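Local coordinates for protein KLLA0F20702p (PDB 5Y5A) that is probably the larger, N-terminal part of the yeast telomerase subunit Est1, which helps recruit the enzyme to telomeres by binding Cdc13, at residues 120-123 with 124-128; 140-144 with 145-149; 149-152 with 153-157; 289-292 with 293-296; 306-309 with 310-314. All blocks are in the same frame, centred on the assembly; numbering follows the deposited sequence.

Contact 1. Residues 120-123 with 124-128; sequences NSIL and QKIFP
The carbonyl oxygen of L123 is gripped by two backbone donors of the following turn. F127 N binds it at 2.9 Å from L123 O with a nearly straight N-H...O angle of 161°, while I126 N reaches the same L123 O at 3.0 Å from well above the carbonyl plane, 63° out of it. One bond is therefore alpha-helical in span and the other has the i to i+3 span of a 3-10 turn. Earlier in the turn the bonding is loose: Q124 N makes only weak bonds to N120 O and S121 O, and K125 N a weak one to I122 O. The side chains follow the same backward course. K125 has CG beside its own backbone N (chi1 -61°) and an extended chain beyond, which lays CG 3.3 Å from S121 O and runs the aliphatic part past S121. Q124 CG similarly lies 3.2 Å from N120 O. I122 CG2 meets I126 CD1 at 4.2 Å; the buried L123, I126 and F127 pack on F97 or F94 of helix 78-105. The mixture of spans and weak bonds, with P128 bringing no N-H, implies a kinked turn in helix 113-144 whose hydrogen bonding is firm only around L123 O.

Contact 2. Residues 140-144 with 145-149; sequences LIFAN and YNLTA
Y145 turns its CG beside its own backbone N (chi1 -49°), which swings the phenol ring back against N144 CB, and L147 does likewise (chi1 -52°), sending CD1 back to F142. The Y145 ring consequently receives N144 CB over one face, offset toward the rim, with CB 3.6 Å from the ring centroid: a CH-pi contact. A second one lies on F142, where L147 CD1 sits over one face at 4.0 Å from the F142 ring centroid and comes closest to CZ. The same methyl, L147 CD1, touches I141 CG2 at 4.1 Å, so it is shared by I141 and F142, two apolar side chains of the last turn, each crossing L147 at about a right angle. The backbone closes the helix with Y145 N bonded to I141 O at 3.1 Å, N-H...O 159°. N144 reinforces the end: its ND2 donates to L140 O at 3.1 Å, almost exactly in its own amide plane. Beyond, N146 OD1 accepts from T148 N at 3.1 Å, forming an Asx turn, and also from T148 OG1 on the same face. Around this end of helix 113-144, Y145 OH bonds L53 O of helix 33-53, its ring meets F180 edge-to-face, and I141 and F142 pack on S188 of helix 179-206.

Contact 3. Residues 149-152 with 153-157; sequences ALIP and SDTRS
P152 O takes two bonds from T155: T155 OG1 lies 3.0 Å from P152 O and T155 N lies 3.1 Å from it, the latter with an N-H...O angle of 156°. Both donors reach the oxygen from the same face of the carbonyl plane, the amide well above it and the hydroxyl less steeply tilted. The hydroxyl can do so because OG1 stands beside its own backbone N (chi1 -71°), on the side where P152 O already meets that N-H. Farther out, the polar ends of the turn residues look to the segment around helix 512-515: D154 OD1 forms a salt bridge with K519, and S153 OG bonds D514. Packing then closes the inner side. I151 CG2 presses on T155 from across, 3.5 Å from T155 CB, tighter than usual van der Waals contact, and 3.2 Å from T155 OG1. P152 CB lies 3.9 Å from T155 OG1, flanking the hydroxyl with the proline ring. A valine in place of T155 would probably leave P152 O with the amide as its only donor from this residue and put a methyl where OG1 now lies close to I151 CG2. Spanning P152 to T155, the arrangement is a type I beta turn that leads directly into the short helix 155-158, reinforced by a hydroxyl on its fourth residue.

Contact 4. Residues 289-292 with 293-296; sequences KLLN and SLDD
The N292 amide and the D295 carboxylate cross obliquely one turn apart, their planes 49° from each other and N292 OD1 4.0 Å from D295 OD2. This is alpha-helix surface, the middle of helix 285-298, and four bonds of regular i to i+4 span define it, the shortest being L294 N to L290 O at 2.9 Å with N-H...O 162°. The D295 carboxylate folds back over its helix, its CG beside the backbone N (chi1 -69°), and brings OD1 to 3.1 Å from L291 O. Both atoms are acceptors and do not bond each other; H335 NE2 donates to L291 O and, weakly, to D295 OD1, which probably eases their closeness, while R334 makes a salt bridge to D295 OD2. An asparagine in place of D295 would probably leave R334 without its counter-charge and loosen the hold of helix 285-298 on the loop that carries R334 and H335. D296 likewise turns its carboxylate toward the carbonyl end of the preceding turn, with OD2 3.3 Å from N292 O, again acceptor against acceptor. On the buried side, L290 packs on L278 and L279 of helix 271-279. L294 CD1 touches two leucines of the turn before, 4.1 Å from L290 CG and 4.3 Å from L291 CD1.

Contact 5. Residues 306-309 with 310-314; sequences RIIN and MEIME
M310 lays its thioether against the R306 guanidinium, crossing it obliquely: SD is 3.1 Å from R306 NH2, and the terminal CE is 3.3 Å from the same nitrogen. The M310 chain starts extended, with CG anti to the backbone N (chi1 -178°), and bends only at its last torsion (chi3 52°), which swings CE back toward the preceding turn. Bends at chi2 and chi3 of R306 bring NH2 to the sulfur; the hydrogen bond of that nitrogen goes to N357 OD1 of helix 339-379. The M310 methyl has a second neighbour, I307 CD1, 3.7 Å from M310 CE, so M310 sits between a charged and an apolar side chain. I307 and E311 lie side by side, pointing the same way, with I307 CG1 4.1 Å from E311 OE2. Deeper in, I308 CG2 meets I312 CD1 at 4.3 Å. N309 sends its OD1 to K349 NZ, and the M313 chain returns CE to 4.2 Å from N309 CB. Underneath, M310 N bonds R306 O at 2.9 Å with N-H...O 170°, the first of four successive i to i+4 bonds. That regular pattern is the signature of an alpha-helix, here helix 306-315 docked against the long helix 339-379.

In the fold
None of the five contacts closes a long loop; each is local, and they follow in series without nesting or crossing. Contact 1 lies in the N-terminal half of helix 113-144 and contact 2 at its C-terminal end, their centres about 31 Å apart. Contact 3 begins on A149, where contact 2 ends, and carries the chain into helix 155-158; the two touch where F142 packs on T155, folding the loop back upon the helix end. Contacts 4 and 5, in the Est1 DNA/RNA-binding domain region, sit on successive helices 285-298 and 306-315, centres about 14 Å apart and not touching, though F315 of the second helix packs on L290 and S293 of the first. The centres of contacts 2 and 4 are about 47 Å apart.

Contact 1. Residues 120-123 with 124-128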
loop_
_atom_site.group_PDB
_atom_site.type_symbol
_atom_site.label_atom_id
_atom_site.label_comp_id
_atom_site.label_asym_id
_atom_site.label_seq_id
_atom_site.Cartn_x
_atom_site.Cartn_y
_atom_site.Cartn_z
ATOM N N ASN A 120 -11.487 26.867 15.231
ATOM C CA ASN A 120 -12.352 25.728 14.958
ATOM C C ASN A 120 -13.761 26.181 14.586
ATOM O O ASN A 120 -14.520 25.436 13.973
ATOM C CB ASN A 120 -12.410 24.785 16.157
ATOM C CG ASN A 120 -11.432 23.641 16.039
ATOM O OD1 ASN A 120 -11.001 23.296 14.942
ATOM N ND2 ASN A 120 -11.080 23.039 17.166
ATOM N N SER A 121 -14.111 27.405 14.958
ATOM C CA SER A 121 -15.430 27.927 14.639
ATOM C C SER A 121 -15.500 28.392 13.191
ATOM O O SER A 121 -16.455 28.078 12.482
ATOM C CB SER A 121 -15.808 29.071 15.575
ATOM O OG SER A 121 -17.068 29.603 15.209
ATOM N N ILE A 122 -14.489 29.139 12.753
ATOM C CA ILE A 122 -14.430 29.594 11.368
ATOM C C ILE A 122 -14.202 28.412 10.420
ATOM O O ILE A 122 -14.638 28.436 9.267
ATOM C CB ILE A 122 -13.323 30.662 11.161
ATOM C CG1 ILE A 122 -13.650 31.951 11.925
ATOM C CG2 ILE A 122 -13.120 30.960 9.693
ATOM C CD1 ILE A 122 -12.499 32.944 11.990
ATOM N N LEU A 123 -13.539 27.369 10.913
ATOM C CA LEU A 123 -13.294 26.183 10.104
ATOM C C LEU A 123 -14.601 25.483 9.766
ATOM O O LEU A 123 -14.807 25.030 8.639
ATOM C CB LEU A 123 -12.362 25.208 10.822
ATOM C CG LEU A 123 -12.233 23.850 10.126
ATOM C CD1 LEU A 123 -11.566 24.009 8.769
ATOM C CD2 LEU A 123 -11.481 22.847 10.987
ATOM N N GLN A 124 -15.485 25.405 10.752
ATOM C CA GLN A 124 -16.750 24.708 10.583
ATOM C C GLN A 124 -17.717 25.525 9.738
ATOM O O GLN A 124 -18.773 25.033 9.346
ATOM C CB GLN A 124 -17.361 24.382 11.945
ATOM C CG GLN A 124 -16.578 23.330 12.721
ATOM C CD GLN A 124 -17.037 23.184 14.163
ATOM O OE1 GLN A 124 -17.723 24.056 14.706
ATOM N NE2 GLN A 124 -16.655 22.075 14.791
ATOM N N LYS A 125 -17.350 26.773 9.457
ATOM C CA LYS A 125 -18.100 27.599 8.516
ATOM C C LYS A 125 -17.742 27.228 7.080
ATOM O O LYS A 125 -18.563 27.356 6.170
ATOM C CB LYS A 125 -17.820 29.087 8.744
ATOM C CG LYS A 125 -18.209 29.623 10.111
ATOM C CD LYS A 125 -17.995 31.133 10.178
ATOM C CE LYS A 125 -18.305 31.687 11.556
ATOM N NZ LYS A 125 -18.106 33.160 11.596
ATOM N N ILE A 126 -16.512 26.762 6.888
ATOM C CA ILE A 126 -15.954 26.549 5.558
ATOM C C ILE A 126 -15.987 25.088 5.121
ATOM O O ILE A 126 -16.282 24.784 3.964
ATOM C CB ILE A 126 -14.494 27.044 5.493
ATOM C CG1 ILE A 126 -14.432 28.564 5.665
ATOM C CG2 ILE A 126 -13.842 26.629 4.192
ATOM C CD1 ILE A 126 -13.034 29.108 5.877
ATOM N N PHE A 127 -15.687 24.190 6.053
ATOM C CA PHE A 127 -15.501 22.781 5.726
ATOM C C PHE A 127 -16.682 22.107 5.013
ATOM O O PHE A 127 -16.464 21.296 4.114
ATOM C CB PHE A 127 -15.156 21.978 6.986
ATOM C CG PHE A 127 -14.669 20.586 6.688
ATOM C CD1 PHE A 127 -13.341 20.359 6.385
ATOM C CD2 PHE A 127 -15.547 19.515 6.685
ATOM C CE1 PHE A 127 -12.891 19.082 6.094
ATOM C CE2 PHE A 127 -15.106 18.239 6.394
ATOM C CZ PHE A 127 -13.777 18.019 6.102
ATOM N N PRO A 128 -17.929 22.414 5.412
ATOM C CA PRO A 128 -19.015 21.756 4.675
ATOM C C PRO A 128 -19.068 22.107 3.185
ATOM O O PRO A 128 -19.557 21.299 2.397
ATOM C CB PRO A 128 -20.271 22.257 5.392
ATOM C CG PRO A 128 -19.815 22.511 6.781
ATOM C CD PRO A 128 -18.429 23.070 6.635
#

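Contact 2. Residues 140-144 with 145-149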
loop_
_atom_site.group_PDB
_atom_site.type_symbol
_atom_site.label_atom_id
_atom_site.label_comp_id
_atom_site.label_asym_id
_atom_site.label_seq_id
_atom_site.Cartn_x
_atom_site.Cartn_y
_atom_site.Cartn_z
ATOM N N LEU A 140 -22.998 13.691 -8.896
ATOM C CA LEU A 140 -23.219 14.052 -10.289
ATOM C C LEU A 140 -22.844 12.893 -11.195
ATOM O O LEU A 140 -23.623 12.481 -12.051
ATOM C CB LEU A 140 -22.407 15.291 -10.670
ATOM C CG LEU A 140 -22.399 15.633 -12.165
ATOM C CD1 LEU A 140 -23.782 16.062 -12.631
ATOM C CD2 LEU A 140 -21.369 16.700 -12.497
ATOM N N ILE A 141 -21.644 12.366 -10.980
ATOM C CA ILE A 141 -21.097 11.304 -11.810
ATOM C C ILE A 141 -21.955 10.045 -11.768
ATOM O O ILE A 141 -22.342 9.515 -12.808
ATOM C CB ILE A 141 -19.664 10.962 -11.380
ATOM C CG1 ILE A 141 -18.715 12.089 -11.788
ATOM C CG2 ILE A 141 -19.217 9.648 -11.991
ATOM C CD1 ILE A 141 -17.330 11.957 -11.195
ATOM N N PHE A 142 -22.261 9.595 -10.573
ATOM C CA PHE A 142 -23.044 8.401 -10.387
ATOM C C PHE A 142 -24.495 8.540 -10.817
ATOM O O PHE A 142 -25.189 7.558 -10.979
ATOM C CB PHE A 142 -22.973 7.974 -8.933
ATOM C CG PHE A 142 -21.728 7.221 -8.583
ATOM C CD1 PHE A 142 -20.576 7.881 -8.277
ATOM C CD2 PHE A 142 -21.722 5.852 -8.558
ATOM C CE1 PHE A 142 -19.432 7.200 -7.960
ATOM C CE2 PHE A 142 -20.580 5.162 -8.236
ATOM C CZ PHE A 142 -19.435 5.840 -7.936
ATOM N N ALA A 143 -24.949 9.768 -10.991
ATOM C CA ALA A 143 -26.326 10.031 -11.409
ATOM C C ALA A 143 -26.489 9.938 -12.923
ATOM O O ALA A 143 -27.559 9.584 -13.420
ATOM C CB ALA A 143 -26.781 11.397 -10.918
ATOM N N ASN A 144 -25.427 10.265 -13.653
ATOM C CA ASN A 144 -25.463 10.247 -15.114
ATOM C C ASN A 144 -25.033 8.919 -15.733
ATOM O O ASN A 144 -25.616 8.467 -16.719
ATOM C CB ASN A 144 -24.577 11.359 -15.677
ATOM C CG ASN A 144 -25.263 12.705 -15.686
ATOM O OD1 ASN A 144 -25.848 13.109 -16.693
ATOM N ND2 ASN A 144 -25.192 13.412 -14.565
ATOM N N TYR A 145 -24.010 8.295 -15.159
ATOM C CA TYR A 145 -23.376 7.162 -15.820
ATOM C C TYR A 145 -23.324 5.904 -14.954
ATOM O O TYR A 145 -23.183 5.979 -13.730
ATOM C CB TYR A 145 -21.965 7.557 -16.265
ATOM C CG TYR A 145 -21.916 8.874 -17.020
ATOM C CD1 TYR A 145 -22.420 8.976 -18.311
ATOM C CD2 TYR A 145 -21.370 10.016 -16.439
ATOM C CE1 TYR A 145 -22.381 10.175 -19.003
ATOM C CE2 TYR A 145 -21.326 11.219 -17.126
ATOM C CZ TYR A 145 -21.832 11.291 -18.406
ATOM O OH TYR A 145 -21.794 12.479 -19.098
ATOM N N ASN A 146 -23.451 4.750 -15.605
ATOM C CA ASN A 146 -23.314 3.456 -14.940
ATOM C C ASN A 146 -21.857 3.002 -14.982
ATOM O O ASN A 146 -21.277 2.833 -16.054
ATOM C CB ASN A 146 -24.227 2.416 -15.597
ATOM C CG ASN A 146 -24.421 1.176 -14.741
ATOM O OD1 ASN A 146 -23.550 0.804 -13.955
ATOM N ND2 ASN A 146 -25.570 0.530 -14.892
ATOM N N LEU A 147 -21.261 2.806 -13.812
ATOM C CA LEU A 147 -19.836 2.513 -13.748
ATOM C C LEU A 147 -19.542 1.038 -13.504
ATOM O O LEU A 147 -18.411 0.675 -13.182
ATOM C CB LEU A 147 -19.179 3.354 -12.651
ATOM C CG LEU A 147 -19.431 4.861 -12.704
ATOM C CD1 LEU A 147 -18.594 5.574 -11.660
ATOM C CD2 LEU A 147 -19.129 5.392 -14.089
ATOM N N THR A 148 -20.551 0.188 -13.662
ATOM C CA THR A 148 -20.424 -1.217 -13.275
ATOM C C THR A 148 -19.462 -2.015 -14.153
ATOM O O THR A 148 -19.063 -3.122 -13.791
ATOM C CB THR A 148 -21.792 -1.925 -13.283
ATOM O OG1 THR A 148 -22.531 -1.527 -14.443
ATOM C CG2 THR A 148 -22.583 -1.563 -12.038
ATOM N N ALA A 149 -19.086 -1.460 -15.299
ATOM C CA ALA A 149 -18.130 -2.133 -16.171
ATOM C C ALA A 149 -16.696 -1.873 -15.723
ATOM O O ALA A 149 -15.762 -2.523 -16.195
ATOM C CB ALA A 149 -18.321 -1.692 -17.612
#

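Contact 3. Residues 149-152 with 153-157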
loop_
_atom_site.group_PDB
_atom_site.type_symbol
_atom_site.label_atom_id
_atom_site.label_comp_id
_atom_site.label_asym_id
_atom_site.label_seq_id
_atom_site.Cartn_x
_atom_site.Cartn_y
_atom_site.Cartn_z
ATOM N N ALA A 149 -19.086 -1.460 -15.299
ATOM C CA ALA A 149 -18.130 -2.133 -16.171
ATOM C C ALA A 149 -16.696 -1.873 -15.723
ATOM O O ALA A 149 -15.762 -2.523 -16.195
ATOM C CB ALA A 149 -18.321 -1.692 -17.612
ATOM N N LEU A 150 -16.524 -0.930 -14.802
ATOM C CA LEU A 150 -15.191 -0.498 -14.396
ATOM C C LEU A 150 -15.002 -0.537 -12.885
ATOM O O LEU A 150 -13.884 -0.648 -12.389
ATOM C CB LEU A 150 -14.919 0.921 -14.904
ATOM C CG LEU A 150 -15.161 1.207 -16.387
ATOM C CD1 LEU A 150 -16.586 1.688 -16.639
ATOM C CD2 LEU A 150 -14.148 2.216 -16.897
ATOM N N ILE A 151 -16.112 -0.450 -12.165
ATOM C CA ILE A 151 -16.109 -0.256 -10.722
ATOM C C ILE A 151 -16.886 -1.393 -10.053
ATOM O O ILE A 151 -17.842 -1.905 -10.634
ATOM C CB ILE A 151 -16.726 1.131 -10.382
ATOM C CG1 ILE A 151 -15.816 2.242 -10.894
ATOM C CG2 ILE A 151 -16.944 1.320 -8.911
ATOM C CD1 ILE A 151 -14.370 2.033 -10.552
ATOM N N PRO A 152 -16.457 -1.822 -8.852
ATOM C CA PRO A 152 -17.263 -2.790 -8.096
ATOM C C PRO A 152 -18.681 -2.272 -7.863
ATOM O O PRO A 152 -18.861 -1.092 -7.571
ATOM C CB PRO A 152 -16.505 -2.931 -6.774
ATOM C CG PRO A 152 -15.089 -2.576 -7.110
ATOM C CD PRO A 152 -15.179 -1.518 -8.181
ATOM N N SER A 153 -19.669 -3.149 -7.999
ATOM C CA SER A 153 -21.075 -2.757 -7.959
ATOM C C SER A 153 -21.503 -2.132 -6.632
ATOM O O SER A 153 -22.354 -1.245 -6.599
ATOM C CB SER A 153 -21.948 -3.973 -8.254
ATOM O OG SER A 153 -21.549 -5.071 -7.455
ATOM N N ASP A 154 -20.907 -2.593 -5.540
ATOM C CA ASP A 154 -21.286 -2.138 -4.209
ATOM C C ASP A 154 -20.709 -0.772 -3.867
ATOM O O ASP A 154 -20.910 -0.274 -2.760
ATOM C CB ASP A 154 -20.830 -3.151 -3.170
ATOM C CG ASP A 154 -19.352 -3.444 -3.269
ATOM O OD1 ASP A 154 -18.974 -4.322 -4.076
ATOM O OD2 ASP A 154 -18.566 -2.794 -2.552
ATOM N N THR A 155 -19.983 -0.177 -4.808
ATOM C CA THR A 155 -19.370 1.131 -4.594
ATOM C C THR A 155 -20.422 2.209 -4.361
ATOM O O THR A 155 -20.276 3.052 -3.474
ATOM C CB THR A 155 -18.490 1.537 -5.782
ATOM O OG1 THR A 155 -17.312 0.724 -5.800
ATOM C CG2 THR A 155 -18.076 2.998 -5.677
ATOM N N ARG A 156 -21.506 2.188 -5.116
ATOM C CA ARG A 156 -22.564 3.161 -4.908
ATOM C C ARG A 156 -23.048 3.043 -3.491
ATOM O O ARG A 156 -23.160 4.018 -2.796
ATOM C CB ARG A 156 -23.747 2.884 -5.817
ATOM C CG ARG A 156 -23.738 3.643 -7.111
ATOM C CD ARG A 156 -24.943 3.281 -7.953
ATOM N NE ARG A 156 -25.336 4.430 -8.734
ATOM C CZ ARG A 156 -25.225 4.505 -10.047
ATOM N NH1 ARG A 156 -26.000 5.319 -10.731
ATOM N NH2 ARG A 156 -24.347 3.766 -10.677
ATOM N N SER A 157 -23.340 1.832 -3.067
ATOM C CA SER A 157 -23.827 1.617 -1.709
ATOM C C SER A 157 -22.912 2.257 -0.674
ATOM O O SER A 157 -23.369 2.994 0.197
ATOM C CB SER A 157 -23.956 0.119 -1.425
ATOM O OG SER A 157 -24.605 -0.548 -2.493
#

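Contact 4. Residues 289-292 with 293-296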
loop_
_atom_site.group_PDB
_atom_site.type_symbol
_atom_site.label_atom_id
_atom_site.label_comp_id
_atom_site.label_asym_id
_atom_site.label_seq_id
_atom_site.Cartn_x
_atom_site.Cartn_y
_atom_site.Cartn_z
ATOM N N LYS A 289 10.551 11.085 15.901
ATOM C CA LYS A 289 9.417 10.449 16.548
ATOM C C LYS A 289 9.586 8.939 16.591
ATOM O O LYS A 289 9.269 8.309 17.597
ATOM C CB LYS A 289 8.122 10.815 15.831
ATOM C CG LYS A 289 7.697 12.248 16.079
ATOM C CD LYS A 289 6.475 12.603 15.268
ATOM C CE LYS A 289 5.989 13.991 15.627
ATOM N NZ LYS A 289 4.826 14.359 14.787
ATOM N N LEU A 290 10.090 8.365 15.499
ATOM C CA LEU A 290 10.364 6.933 15.447
ATOM C C LEU A 290 11.297 6.539 16.581
ATOM O O LEU A 290 11.089 5.528 17.254
ATOM C CB LEU A 290 10.978 6.533 14.098
ATOM C CG LEU A 290 11.506 5.097 13.978
ATOM C CD1 LEU A 290 10.409 4.053 14.279
ATOM C CD2 LEU A 290 12.090 4.868 12.591
ATOM N N LEU A 291 12.324 7.346 16.794
ATOM C CA LEU A 291 13.292 7.058 17.845
ATOM C C LEU A 291 12.644 7.121 19.236
ATOM O O LEU A 291 12.988 6.337 20.122
ATOM C CB LEU A 291 14.482 8.017 17.743
ATOM C CG LEU A 291 15.668 7.405 16.982
ATOM C CD1 LEU A 291 15.233 6.823 15.648
ATOM C CD2 LEU A 291 16.804 8.398 16.791
ATOM N N ASN A 292 11.693 8.035 19.413
ATOM C CA ASN A 292 10.940 8.121 20.660
ATOM C C ASN A 292 10.089 6.879 20.897
ATOM O O ASN A 292 10.009 6.383 22.022
ATOM C CB ASN A 292 10.063 9.367 20.672
ATOM C CG ASN A 292 10.868 10.638 20.822
ATOM O OD1 ASN A 292 12.019 10.604 21.254
ATOM N ND2 ASN A 292 10.263 11.769 20.479
ATOM N N SER A 293 9.461 6.388 19.834
ATOM C CA SER A 293 8.687 5.158 19.889
ATOM C C SER A 293 9.570 3.977 20.262
ATOM O O SER A 293 9.195 3.149 21.091
ATOM C CB SER A 293 8.006 4.884 18.545
ATOM O OG SER A 293 6.909 5.748 18.350
ATOM N N LEU A 294 10.742 3.903 19.643
ATOM C CA LEU A 294 11.681 2.849 19.962
ATOM C C LEU A 294 12.103 2.955 21.438
ATOM O O LEU A 294 12.325 1.934 22.086
ATOM C CB LEU A 294 12.885 2.896 19.013
ATOM C CG LEU A 294 12.526 2.609 17.549
ATOM C CD1 LEU A 294 13.684 2.892 16.602
ATOM C CD2 LEU A 294 12.035 1.165 17.363
ATOM N N ASP A 295 12.176 4.179 21.970
ATOM C CA ASP A 295 12.435 4.386 23.402
ATOM C C ASP A 295 11.331 3.768 24.260
ATOM O O ASP A 295 11.605 3.066 25.246
ATOM C CB ASP A 295 12.540 5.879 23.765
ATOM C CG ASP A 295 13.783 6.550 23.212
ATOM O OD1 ASP A 295 14.671 5.858 22.678
ATOM O OD2 ASP A 295 13.877 7.788 23.336
ATOM N N ASP A 296 10.083 4.068 23.901
ATOM C CA ASP A 296 8.933 3.581 24.657
ATOM C C ASP A 296 8.883 2.057 24.606
ATOM O O ASP A 296 8.576 1.408 25.593
ATOM C CB ASP A 296 7.626 4.165 24.114
ATOM C CG ASP A 296 7.607 5.687 24.124
ATOM O OD1 ASP A 296 8.255 6.305 24.999
ATOM O OD2 ASP A 296 6.929 6.267 23.250
#

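Contact 5. Residues 306-309 with 310-314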
loop_
_atom_site.group_PDB
_atom_site.type_symbol
_atom_site.label_atom_id
_atom_site.label_comp_id
_atom_site.label_asym_id
_atom_site.label_seq_id
_atom_site.Cartn_x
_atom_site.Cartn_y
_atom_site.Cartn_z
ATOM N N ARG A 306 -0.312 -9.160 23.948
ATOM C CA ARG A 306 -0.373 -9.219 22.500
ATOM C C ARG A 306 -0.106 -7.891 21.846
ATOM O O ARG A 306 0.513 -7.815 20.809
ATOM C CB ARG A 306 -1.760 -9.684 22.061
ATOM C CG ARG A 306 -1.889 -10.067 20.587
ATOM C CD ARG A 306 -2.246 -8.872 19.736
ATOM N NE ARG A 306 -3.593 -8.936 19.202
ATOM C CZ ARG A 306 -3.888 -8.712 17.927
ATOM N NH1 ARG A 306 -5.135 -8.789 17.509
ATOM N NH2 ARG A 306 -2.936 -8.415 17.063
ATOM N N ILE A 307 -0.600 -6.844 22.460
ATOM C CA ILE A 307 -0.472 -5.501 21.909
ATOM C C ILE A 307 1.005 -5.113 21.810
ATOM O O ILE A 307 1.411 -4.404 20.891
ATOM C CB ILE A 307 -1.241 -4.456 22.754
ATOM C CG1 ILE A 307 -1.315 -3.120 22.010
ATOM C CG2 ILE A 307 -0.604 -4.272 24.120
ATOM C CD1 ILE A 307 -2.142 -3.169 20.738
ATOM N N ILE A 308 1.808 -5.609 22.745
ATOM C CA ILE A 308 3.238 -5.346 22.745
ATOM C C ILE A 308 3.949 -6.190 21.690
ATOM O O ILE A 308 4.830 -5.692 20.989
ATOM C CB ILE A 308 3.855 -5.622 24.125
ATOM C CG1 ILE A 308 3.103 -4.842 25.205
ATOM C CG2 ILE A 308 5.334 -5.276 24.128
ATOM C CD1 ILE A 308 3.060 -3.350 24.960
ATOM N N ASN A 309 3.566 -7.463 21.580
ATOM C CA ASN A 309 4.140 -8.345 20.566
ATOM C C ASN A 309 3.876 -7.755 19.189
ATOM O O ASN A 309 4.771 -7.683 18.344
ATOM C CB ASN A 309 3.562 -9.771 20.651
ATOM C CG ASN A 309 3.728 -10.403 22.019
ATOM O OD1 ASN A 309 4.747 -10.232 22.681
ATOM N ND2 ASN A 309 2.717 -11.148 22.447
ATOM N N MET A 310 2.640 -7.322 18.975
ATOM C CA MET A 310 2.264 -6.691 17.716
ATOM C C MET A 310 3.087 -5.433 17.430
ATOM O O MET A 310 3.555 -5.244 16.316
ATOM C CB MET A 310 0.774 -6.341 17.706
ATOM C CG MET A 310 0.314 -5.710 16.386
ATOM S SD MET A 310 -1.457 -5.870 16.100
ATOM C CE MET A 310 -2.101 -5.224 17.638
ATOM N N GLU A 311 3.269 -4.572 18.426
ATOM C CA GLU A 311 3.996 -3.330 18.174
ATOM C C GLU A 311 5.477 -3.596 17.888
ATOM O O GLU A 311 6.083 -2.925 17.055
ATOM C CB GLU A 311 3.817 -2.365 19.338
ATOM C CG GLU A 311 2.425 -1.747 19.351
ATOM C CD GLU A 311 2.185 -0.824 20.531
ATOM O OE1 GLU A 311 3.043 -0.773 21.437
ATOM O OE2 GLU A 311 1.133 -0.149 20.550
ATOM N N ILE A 312 6.048 -4.598 18.547
ATOM C CA ILE A 312 7.414 -5.014 18.238
ATOM C C ILE A 312 7.549 -5.467 16.779
ATOM O O ILE A 312 8.525 -5.136 16.100
ATOM C CB ILE A 312 7.878 -6.140 19.175
ATOM C CG1 ILE A 312 8.028 -5.590 20.594
ATOM C CG2 ILE A 312 9.194 -6.739 18.691
ATOM C CD1 ILE A 312 8.520 -6.588 21.589
ATOM N N MET A 313 6.563 -6.202 16.284
ATOM C CA MET A 313 6.630 -6.671 14.902
ATOM C C MET A 313 6.419 -5.525 13.922
ATOM O O MET A 313 7.000 -5.525 12.845
ATOM C CB MET A 313 5.619 -7.784 14.661
ATOM C CG MET A 313 5.884 -9.003 15.527
ATOM S SD MET A 313 4.814 -10.380 15.125
ATOM C CE MET A 313 4.583 -11.095 16.752
ATOM N N GLU A 314 5.616 -4.535 14.302
ATOM C CA GLU A 314 5.433 -3.364 13.452
ATOM C C GLU A 314 6.686 -2.478 13.430
ATOM O O GLU A 314 7.036 -1.917 12.408
ATOM C CB GLU A 314 4.231 -2.536 13.913
ATOM C CG GLU A 314 3.966 -1.356 13.004
ATOM C CD GLU A 314 2.973 -0.370 13.578
ATOM O OE1 GLU A 314 2.262 -0.734 14.524
ATOM O OE2 GLU A 314 2.904 0.771 13.073
#